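Local coordinates for glucose dehydrogenase (Serratia sp. FS14, PDB 7CDY), which belongs to the Glucose / Sorbosone dehydrogenase family, within the beta-propeller clan, and carries a bound calcium ion, at residues L62-P67 against G127-D132; Y136-L141 against L160-A165. All coordinates share one frame; numbering follows the deposited sequence.

Overall arrangement
Both contacts lie in the beta-propeller and reach the same four-stranded antiparallel sheet. Interaction 1 joins its edge strand 129-131 to strand 62-67, the edge of another sheet. Interaction 2 pairs its two middle strands, 137-140 and 160-163. The contact centres are about 9 Å apart, and about 7 Å and 12 Å respectively from the chain centre. Segment 127-132 runs beside 137-140: G127 N to A140 O and A130 O to F138 N are both probable hydrogen bonds of 2.8 Å. The calcium ion, bound by E217 and Y227, is about 12 Å from the side chain of L160. D132 OD2 bonds a glycerol, and the F138 side chain is about 4 Å from bound glycerol.

Interaction 1 (L62-P67 against G127-D132); sequences LLEVLP and GKLAFD
E64 OE1 is gripped by K128 NZ and by S16 OG. It offers its syn lone pair to K128 NZ, 2.8 Å away, in a salt bridge. The other oxygen, E64 OE2, takes a hydrogen bond from the backbone L129 N at 3.0 Å. This bond is nearly straight at the hydrogen (170°) and arrives on the anti side, 33° out of the carboxylate plane. R323 forms a second salt bridge at OE2. The E64 and K128 side chains cross at about a right angle. Beyond this polar group, L66 CD2 fits between L129 CB at 3.7 Å and F131 CD2 at 3.6 Å. L63 CD1 comes near G127 CA, 4.3 Å away, where there is no side chain. The strand axes run 20° from parallel and 7.8 Å apart, too far for backbone pairing. This is consistent with edge strands of neighbouring propeller blades, joined through side chains. K128 also bridges to E321 and lies close to R323, so the buried E64 carboxylate probably offsets two adjacent positive charges.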
loop_
_atom_site.group_PDB
_atom_site.type_symbol
_atom_site.label_atom_id
_atom_site.label_comp_id
_atom_site.label_asym_id
_atom_site.label_seq_id
_atom_site.Cartn_x
_atom_site.Cartn_y
_atom_site.Cartn_z
ATOM N N LEU A 62 11.995 -4.570 -0.899
ATOM C CA LEU A 62 11.419 -4.388 0.422
ATOM C C LEU A 62 10.341 -3.324 0.302
ATOM O O LEU A 62 10.604 -2.230 -0.218
ATOM C CB LEU A 62 12.489 -3.963 1.432
ATOM C CG LEU A 62 11.998 -3.765 2.865
ATOM C CD1 LEU A 62 11.456 -5.075 3.429
ATOM C CD2 LEU A 62 13.140 -3.254 3.733
ATOM N N LEU A 63 9.122 -3.666 0.730
ATOM C CA LEU A 63 7.942 -2.849 0.478
ATOM C C LEU A 63 7.441 -2.197 1.767
ATOM O O LEU A 63 8.054 -1.231 2.228
ATOM C CB LEU A 63 6.876 -3.647 -0.284
ATOM C CG LEU A 63 7.418 -4.275 -1.583
ATOM C CD1 LEU A 63 6.410 -5.237 -2.198
ATOM C CD2 LEU A 63 7.864 -3.229 -2.613
ATOM N N GLU A 64 6.344 -2.673 2.360
ATOM C CA GLU A 64 5.739 -1.972 3.490
ATOM C C GLU A 64 6.459 -2.270 4.799
ATOM O O GLU A 64 6.882 -3.401 5.047
ATOM C CB GLU A 64 4.265 -2.380 3.647
ATOM C CG GLU A 64 3.430 -1.454 4.539
ATOM C CD GLU A 64 2.829 -0.306 3.762
ATOM O OE1 GLU A 64 3.589 0.495 3.165
ATOM O OE2 GLU A 64 1.583 -0.202 3.715
ATOM N N VAL A 65 6.531 -1.258 5.664
ATOM C CA VAL A 65 6.857 -1.434 7.076
ATOM C C VAL A 65 5.654 -0.977 7.890
ATOM O O VAL A 65 5.108 0.107 7.655
ATOM C CB VAL A 65 8.150 -0.694 7.476
ATOM C CG1 VAL A 65 8.091 0.813 7.173
ATOM C CG2 VAL A 65 8.463 -0.935 8.951
ATOM N N LEU A 66 5.220 -1.815 8.832
ATOM C CA LEU A 66 4.047 -1.512 9.651
ATOM C C LEU A 66 4.241 -2.032 11.070
ATOM O O LEU A 66 4.104 -3.241 11.326
ATOM C CB LEU A 66 2.773 -2.076 9.026
ATOM C CG LEU A 66 1.462 -1.808 9.778
ATOM C CD1 LEU A 66 1.310 -0.337 10.101
ATOM C CD2 LEU A 66 0.250 -2.296 8.981
ATOM N N PRO A 67 4.549 -1.151 12.015
ATOM C CA PRO A 67 4.535 -1.544 13.425
ATOM C C PRO A 67 3.170 -2.078 13.816
ATOM O O PRO A 67 2.131 -1.652 13.308
ATOM C CB PRO A 67 4.836 -0.233 14.156
ATOM C CG PRO A 67 5.569 0.601 13.133
ATOM C CD PRO A 67 4.944 0.246 11.830
ATOM N N GLY A 127 1.405 -4.891 -2.026
ATOM C CA GLY A 127 2.292 -4.862 -0.876
ATOM C C GLY A 127 1.846 -3.987 0.271
ATOM O O GLY A 127 2.450 -4.069 1.354
ATOM N N LYS A 128 0.831 -3.152 0.106
ATOM C CA LYS A 128 0.406 -2.317 1.222
ATOM C C LYS A 128 -0.265 -3.156 2.309
ATOM O O LYS A 128 -0.874 -4.200 2.044
ATOM C CB LYS A 128 -0.538 -1.204 0.759
ATOM C CG LYS A 128 0.037 -0.215 -0.287
ATOM C CD LYS A 128 1.369 0.397 0.099
ATOM C CE LYS A 128 1.238 1.729 0.810
ATOM N NZ LYS A 128 2.589 2.259 1.186
ATOM N N LEU A 129 -0.132 -2.680 3.544
ATOM C CA LEU A 129 -0.662 -3.349 4.728
ATOM C C LEU A 129 -1.461 -2.342 5.538
ATOM O O LEU A 129 -1.147 -1.148 5.543
ATOM C CB LEU A 129 0.473 -3.832 5.636
ATOM C CG LEU A 129 1.501 -4.755 5.000
ATOM C CD1 LEU A 129 2.621 -5.043 5.985
ATOM C CD2 LEU A 129 0.873 -6.062 4.533
ATOM N N ALA A 130 -2.474 -2.826 6.268
ATOM C CA ALA A 130 -3.202 -1.957 7.182
ATOM C C ALA A 130 -3.932 -2.801 8.215
ATOM O O ALA A 130 -4.502 -3.845 7.882
ATOM C CB ALA A 130 -4.223 -1.087 6.432
ATOM N N PHE A 131 -3.944 -2.321 9.455
ATOM C CA PHE A 131 -4.751 -2.947 10.489
ATOM C C PHE A 131 -6.128 -2.288 10.552
ATOM O O PHE A 131 -6.276 -1.086 10.330
ATOM C CB PHE A 131 -4.045 -2.856 11.849
ATOM C CG PHE A 131 -2.922 -3.841 12.011
ATOM C CD1 PHE A 131 -3.189 -5.158 12.352
ATOM C CD2 PHE A 131 -1.600 -3.462 11.818
ATOM C CE1 PHE A 131 -2.159 -6.073 12.483
ATOM C CE2 PHE A 131 -0.575 -4.381 11.968
ATOM C CZ PHE A 131 -0.858 -5.685 12.292
ATOM N N ASP A 132 -7.149 -3.092 10.842
ATOM C CA ASP A 132 -8.468 -2.536 11.115
ATOM C C ASP A 132 -8.618 -2.255 12.616
ATOM O O ASP A 132 -7.679 -2.421 13.395
ATOM C CB ASP A 132 -9.573 -3.396 10.486
ATOM C CG ASP A 132 -9.872 -4.682 11.265
ATOM O OD1 ASP A 132 -9.276 -4.943 12.317
ATOM O OD2 ASP A 132 -10.735 -5.446 10.780
#

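Interaction 2 (Y136-L141 against L160-A165); sequences YLFIAL and LVRLTA
R162 lies across two aromatic rings of the 136-141 segment. Its first carbons run straight out from the backbone, CG anti to N (chi1 -176°). CG sits 3.8 Å above the F138 ring, offset toward the rim, as a CH-pi contact. CD comes to 3.5 Å from F138 CZ. The chain then bends at chi3, and NH1 lies over the centre of the Y136 ring, 3.7 Å above its plane. This is a cation-pi contact, with ring and guanidinium planes 44° apart. NH2 is held from outside by N173 and D172. L163 O meets the Y136 ring at its edge, in plane. In one of its two conformers, L160 CG lies in plane at the F138 ring edge, near CD2. Small A140 sits on this face too, paired with L160.

The strands are neighbours in an antiparallel propeller blade. L137 with L163 and I139 with V161 are hydrogen-bonded pairs; L137 N to L163 O is 2.8 Å. F138 with R162 is the non-hydrogen-bonded pair between them.

The opposite face of the sheet carries L137, I139, V161 and L163. I139 CD1 is the bump here. It reaches the notch between L163 CD1, at 3.7 Å, and V161 CG1, at 4.1 Å. The other branch, V161 CG2, meets L141 CD1 at 4.0 Å. F113 of strand 109-114 packs on I139, L141, V161 and L163.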
loop_
_atom_site.group_PDB
_atom_site.type_symbol
_atom_site.label_atom_id
_atom_site.label_comp_id
_atom_site.label_asym_id
_atom_site.label_seq_id
_atom_site.Cartn_x
_atom_site.Cartn_y
_atom_site.Cartn_z
ATOM N N TYR A 136 -7.153 -6.885 12.976
ATOM C CA TYR A 136 -6.936 -7.786 11.851
ATOM C C TYR A 136 -6.050 -7.111 10.809
ATOM O O TYR A 136 -6.095 -5.888 10.617
ATOM C CB TYR A 136 -8.258 -8.207 11.212
ATOM C CG TYR A 136 -9.093 -9.079 12.129
ATOM C CD1 TYR A 136 -8.881 -10.451 12.201
ATOM C CD2 TYR A 136 -10.070 -8.517 12.943
ATOM C CE1 TYR A 136 -9.639 -11.248 13.052
ATOM C CE2 TYR A 136 -10.833 -9.301 13.799
ATOM C CZ TYR A 136 -10.613 -10.662 13.836
ATOM O OH TYR A 136 -11.359 -11.455 14.689
ATOM N N LEU A 137 -5.235 -7.920 10.148
ATOM C CA LEU A 137 -4.255 -7.432 9.185
ATOM C C LEU A 137 -4.801 -7.583 7.773
ATOM O O LEU A 137 -5.108 -8.698 7.340
ATOM C CB LEU A 137 -2.961 -8.227 9.335
ATOM C CG LEU A 137 -1.846 -7.846 8.357
ATOM C CD1 LEU A 137 -1.461 -6.366 8.472
ATOM C CD2 LEU A 137 -0.634 -8.752 8.579
ATOM N N PHE A 138 -4.911 -6.464 7.055
ATOM C CA PHE A 138 -5.251 -6.462 5.637
ATOM C C PHE A 138 -3.996 -6.349 4.776
ATOM O O PHE A 138 -3.093 -5.556 5.068
ATOM C CB PHE A 138 -6.218 -5.327 5.311
ATOM C CG PHE A 138 -7.634 -5.602 5.729
ATOM C CD1 PHE A 138 -8.007 -5.521 7.058
ATOM C CD2 PHE A 138 -8.594 -5.935 4.782
ATOM C CE1 PHE A 138 -9.319 -5.786 7.439
ATOM C CE2 PHE A 138 -9.901 -6.182 5.156
ATOM C CZ PHE A 138 -10.255 -6.113 6.480
ATOM N N ILE A 139 -3.940 -7.160 3.724
ATOM C CA ILE A 139 -2.786 -7.243 2.836
ATOM C C ILE A 139 -3.290 -7.095 1.405
ATOM O O ILE A 139 -4.111 -7.898 0.948
ATOM C CB ILE A 139 -2.067 -8.594 2.991
ATOM C CG1 ILE A 139 -1.675 -8.853 4.452
ATOM C CG2 ILE A 139 -0.874 -8.663 2.070
ATOM C CD1 ILE A 139 -1.302 -10.300 4.719
ATOM N N ALA A 140 -2.777 -6.098 0.682
ATOM C CA ALA A 140 -3.197 -5.831 -0.693
ATOM C C ALA A 140 -2.195 -6.463 -1.651
ATOM O O ALA A 140 -0.998 -6.159 -1.591
ATOM C CB ALA A 140 -3.302 -4.323 -0.925
ATOM N N LEU A 141 -2.675 -7.323 -2.544
ATOM C CA LEU A 141 -1.821 -8.079 -3.453
ATOM C C LEU A 141 -2.140 -7.770 -4.908
ATOM O O LEU A 141 -3.304 -7.826 -5.322
ATOM C CB LEU A 141 -1.987 -9.579 -3.218
ATOM C CG LEU A 141 -1.646 -10.067 -1.811
ATOM C CD1 LEU A 141 -2.050 -11.521 -1.637
ATOM C CD2 LEU A 141 -0.156 -9.902 -1.543
ATOM N N LEU A 160 -7.320 -8.760 -2.076
ATOM C CA LEU A 160 -7.122 -8.219 -0.742
ATOM C C LEU A 160 -7.336 -9.365 0.237
ATOM O O LEU A 160 -8.322 -10.099 0.121
ATOM C CB LEU A 160 -8.133 -7.106 -0.481
ATOM C CG LEU A 160 -8.077 -6.370 0.851
ATOM C CD1 LEU A 160 -6.687 -5.822 1.117
ATOM C CD2 LEU A 160 -9.096 -5.252 0.877
ATOM N N VAL A 161 -6.409 -9.533 1.179
ATOM C CA VAL A 161 -6.416 -10.644 2.122
ATOM C C VAL A 161 -6.620 -10.076 3.521
ATOM O O VAL A 161 -6.142 -8.979 3.825
ATOM C CB VAL A 161 -5.067 -11.389 2.007
ATOM C CG1 VAL A 161 -4.699 -12.127 3.289
ATOM C CG2 VAL A 161 -5.087 -12.334 0.811
ATOM N N ARG A 162 -7.357 -10.806 4.368
ATOM C CA ARG A 162 -7.516 -10.453 5.779
ATOM C C ARG A 162 -7.089 -11.630 6.637
ATOM O O ARG A 162 -7.618 -12.740 6.479
ATOM C CB ARG A 162 -8.954 -10.078 6.132
ATOM C CG ARG A 162 -9.083 -9.608 7.583
ATOM C CD ARG A 162 -10.512 -9.266 7.989
ATOM N NE ARG A 162 -11.361 -10.450 8.033
ATOM C CZ ARG A 162 -12.154 -10.790 9.048
ATOM N NH1 ARG A 162 -12.215 -10.055 10.149
ATOM N NH2 ARG A 162 -12.889 -11.885 8.944
ATOM N N LEU A 163 -6.153 -11.387 7.560
ATOM C CA LEU A 163 -5.613 -12.397 8.464
ATOM C C LEU A 163 -5.651 -11.890 9.899
ATOM O O LEU A 163 -5.828 -10.700 10.161
ATOM C CB LEU A 163 -4.168 -12.758 8.106
ATOM C CG LEU A 163 -3.926 -13.241 6.675
ATOM C CD1 LEU A 163 -2.438 -13.396 6.415
ATOM C CD2 LEU A 163 -4.668 -14.544 6.414
ATOM N N THR A 164 -5.457 -12.817 10.839
ATOM C CA THR A 164 -5.204 -12.409 12.216
ATOM C C THR A 164 -3.797 -11.831 12.340
ATOM O O THR A 164 -2.981 -11.893 11.416
ATOM C CB THR A 164 -5.319 -13.596 13.181
ATOM O OG1 THR A 164 -4.195 -14.468 13.001
ATOM C CG2 THR A 164 -6.638 -14.371 12.971
ATOM N N ALA A 165 -3.509 -11.303 13.534
ATOM C CA ALA A 165 -2.182 -10.776 13.844
ATOM C C ALA A 165 -1.076 -11.804 13.643
ATOM O O ALA A 165 0.087 -11.422 13.444
ATOM C CB ALA A 165 -2.160 -10.280 15.293
#